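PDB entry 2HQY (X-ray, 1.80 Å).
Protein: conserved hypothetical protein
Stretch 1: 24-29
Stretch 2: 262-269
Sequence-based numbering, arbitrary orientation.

Stretch 1 (24-29) RRNCDL
Stretch 2 (262-269) IYINREED

Residues 24-29 and 262-269 belong to one chain of 305 residues, and the touching residues are at least 238 positions apart in sequence. Stretch 1 begins as loop and closes with a short 3-10 segment, 27-29. Stretch 2 contains a strand at 263-265. The touching parts run in roughly the same direction, with end-to-end vectors 35° apart. In register, Cys27 lies beside Glu267, their CA atoms 6.1 Å apart. The contact is small, burying 312 Å² summed over both sides.

Cys27 is the most covered residue, with 85 Å² under stretch 2. Its backbone is at phi/psi -65/-22, and its CB points toward the other stretch. Chi1 is 66° (p). Cys27 CB meets Glu267 OE2 at 3.4 Å, while Cys27 SG lies 4.0 Å from Glu268 OE1. These are packing contacts. The chain bends at Arg266 (-103/21), and Glu267 has a positive phi (72/-156). The CB of Glu267 points sideways, but chi1 -43° (m), chi2 -159° (t) and chi3 -25° bring the carboxylate nearer to Cys27. Glu268 (-104/162) also starts sideways and ends nearer, with chi1 -54° (m), chi2 at 113°, between wells, and chi3 -41°.

Arg25 is next, with 70 Å² covered. It sits at -111/1 and points toward stretch 2. Its chi angles are -59° (m), -173° (t), -64° (m) and 172°. The guanidinium lies over one face of the Tyr263 ring, and Arg25 NH1 is 3.6 Å from Tyr263 CZ. Arg25 CZ is 4.7 Å from the centroid of the Tyr263 ring and 4° off its normal. This is a cation-pi interaction: the positive charge sits over the electron-rich ring. Tyr263 is at -113/146, with chi1 -58° (m) and chi2 -71°.

Asn265 supplies the one direct hydrogen bond between the stretches. It has strand geometry (-99/113), points toward stretch 1, and takes chi1 -177° (t) and chi2 -31°. Asn265 ND2 donates to Arg25 O at 2.8 Å, with an angle of 144° at the hydrogen. Asn265 ND2 also comes within 3.4 Å of Cys27 N, but both are donors and no bond forms. The other end of the amide serves its own stretch: Glu267 N donates to Asn265 OD1 at 2.8 Å, with an angle of 150°. One side chain thus bonds to both Arg25 O and Glu267 N.

Asn26 (-76/142) points away and barely touches stretch 2. Its carbonyl supports the 3-10 segment, with Leu29 N donating to Asn26 O at 3.0 Å.

At the far end two acids approach each other. Asp28 (-66/-13, chi1 -68°, m, chi2 -33°) places OD2 4.4 Å from Glu268 OE2. Water 1 bridges these like charges, donating to Asp28 OD2 at 2.8 Å and to Glu268 OE2 at 2.7 Å.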

# COMPACT_ATOMS: atom_id res chain seq x y z
N ARG A 24 -1.34 13.31 22.59
CA ARG A 24 -0.73 12.06 22.15
C ARG A 24 0.63 12.30 21.51
O ARG A 24 0.75 13.09 20.60
CB ARG A 24 -1.67 11.37 21.15
CG ARG A 24 -3.08 11.25 21.71
CD ARG A 24 -3.23 10.01 22.56
NE ARG A 24 -3.33 8.87 21.67
CZ ARG A 24 -4.47 8.37 21.21
NH1 ARG A 24 -4.42 7.35 20.36
NH2 ARG A 24 -5.65 8.87 21.59
N ARG A 25 1.66 11.61 22.01
CA ARG A 25 3.02 11.83 21.53
C ARG A 25 3.59 10.66 20.72
O ARG A 25 4.74 10.70 20.28
CB ARG A 25 3.92 12.18 22.70
CG ARG A 25 3.46 13.42 23.44
CD ARG A 25 4.45 13.83 24.50
NE ARG A 25 4.61 12.84 25.55
CZ ARG A 25 5.54 12.91 26.52
NH1 ARG A 25 6.41 13.90 26.54
NH2 ARG A 25 5.60 11.96 27.45
N ASN A 26 2.80 9.61 20.53
CA ASN A 26 3.39 8.44 19.88
C ASN A 26 3.58 8.61 18.37
O ASN A 26 2.75 9.24 17.68
CB ASN A 26 2.70 7.16 20.26
CG ASN A 26 1.34 7.08 19.72
OD1 ASN A 26 0.47 7.86 20.09
ND2 ASN A 26 1.10 6.08 18.87
N CYS A 27 4.70 8.09 17.88
CA CYS A 27 5.16 8.37 16.52
C CYS A 27 4.19 7.82 15.50
O CYS A 27 4.17 8.27 14.36
CB CYS A 27 6.56 7.78 16.27
SG CYS A 27 6.67 5.98 16.29
N ASP A 28 3.38 6.83 15.90
CA ASP A 28 2.42 6.25 14.95
C ASP A 28 1.35 7.25 14.52
O ASP A 28 0.60 6.97 13.58
CB ASP A 28 1.81 4.97 15.49
CG ASP A 28 2.85 3.85 15.58
OD1 ASP A 28 3.77 3.81 14.72
OD2 ASP A 28 2.76 3.02 16.49
N LEU A 29 1.23 8.37 15.24
CA LEU A 29 0.25 9.40 14.89
C LEU A 29 0.79 10.52 13.99
O LEU A 29 0.05 11.45 13.61
CB LEU A 29 -0.40 9.99 16.16
CG LEU A 29 -1.39 9.04 16.84
CD1 LEU A 29 -1.85 9.69 18.12
CD2 LEU A 29 -2.57 8.73 15.95
N ILE A 262 8.91 20.94 22.25
CA ILE A 262 9.67 20.66 23.47
C ILE A 262 10.28 19.26 23.44
O ILE A 262 11.38 19.06 23.96
CB ILE A 262 8.74 20.85 24.73
CG1 ILE A 262 8.53 22.34 25.00
CG2 ILE A 262 9.35 20.27 25.99
CD1 ILE A 262 7.41 22.95 24.26
N TYR A 263 9.55 18.32 22.83
CA TYR A 263 9.93 16.91 22.84
C TYR A 263 10.29 16.45 21.44
O TYR A 263 9.70 16.90 20.46
CB TYR A 263 8.79 16.04 23.36
CG TYR A 263 8.38 16.44 24.74
CD1 TYR A 263 9.21 16.17 25.82
CD2 TYR A 263 7.20 17.13 24.96
CE1 TYR A 263 8.86 16.57 27.11
CE2 TYR A 263 6.83 17.53 26.25
CZ TYR A 263 7.67 17.23 27.31
OH TYR A 263 7.33 17.61 28.59
N ILE A 264 11.26 15.54 21.37
CA ILE A 264 11.61 14.92 20.09
C ILE A 264 11.39 13.42 20.26
O ILE A 264 11.95 12.81 21.17
CB ILE A 264 13.08 15.19 19.66
CG1 ILE A 264 13.35 16.68 19.43
CG2 ILE A 264 13.36 14.39 18.34
CD1 ILE A 264 14.84 16.98 19.12
N ASN A 265 10.54 12.84 19.43
CA ASN A 265 10.27 11.41 19.47
C ASN A 265 11.10 10.73 18.35
O ASN A 265 10.86 10.96 17.14
CB ASN A 265 8.76 11.16 19.28
CG ASN A 265 8.37 9.67 19.37
OD1 ASN A 265 9.15 8.78 19.02
ND2 ASN A 265 7.14 9.41 19.83
N ARG A 266 12.08 9.92 18.74
CA ARG A 266 12.95 9.21 17.76
C ARG A 266 12.58 7.73 17.61
O ARG A 266 13.39 6.92 17.16
CB ARG A 266 14.44 9.40 18.11
CG ARG A 266 14.86 10.88 18.07
CD ARG A 266 16.31 11.14 18.50
NE ARG A 266 17.24 10.33 17.71
CZ ARG A 266 17.72 10.64 16.52
NH1 ARG A 266 17.41 11.78 15.91
NH2 ARG A 266 18.54 9.78 15.94
N GLU A 267 11.35 7.39 17.98
CA GLU A 267 10.74 6.09 17.65
C GLU A 267 11.34 4.91 18.43
O GLU A 267 11.87 5.09 19.53
CB GLU A 267 10.66 5.87 16.11
CG GLU A 267 10.19 7.17 15.41
CD GLU A 267 9.59 6.99 14.01
OE1 GLU A 267 9.90 6.00 13.32
OE2 GLU A 267 8.76 7.85 13.62
N GLU A 268 11.24 3.71 17.88
CA GLU A 268 11.40 2.49 18.68
C GLU A 268 12.74 1.82 18.47
O GLU A 268 13.41 2.09 17.47
CB GLU A 268 10.28 1.51 18.33
CG GLU A 268 8.90 2.11 18.47
CD GLU A 268 8.18 2.27 17.17
OE1 GLU A 268 8.83 2.67 16.16
OE2 GLU A 268 6.95 2.00 17.17
N ASP A 269 13.14 0.93 19.39
CA ASP A 269 14.35 0.13 19.18
C ASP A 269 14.08 -1.23 18.54
O ASP A 269 15.04 -1.92 18.15
CB ASP A 269 15.21 0.00 20.45
CG ASP A 269 14.52 -0.72 21.61
OD1 ASP A 269 13.80 -1.73 21.38
OD2 ASP A 269 14.75 -0.29 22.77
O HOH W 1 4.55 0.88 16.76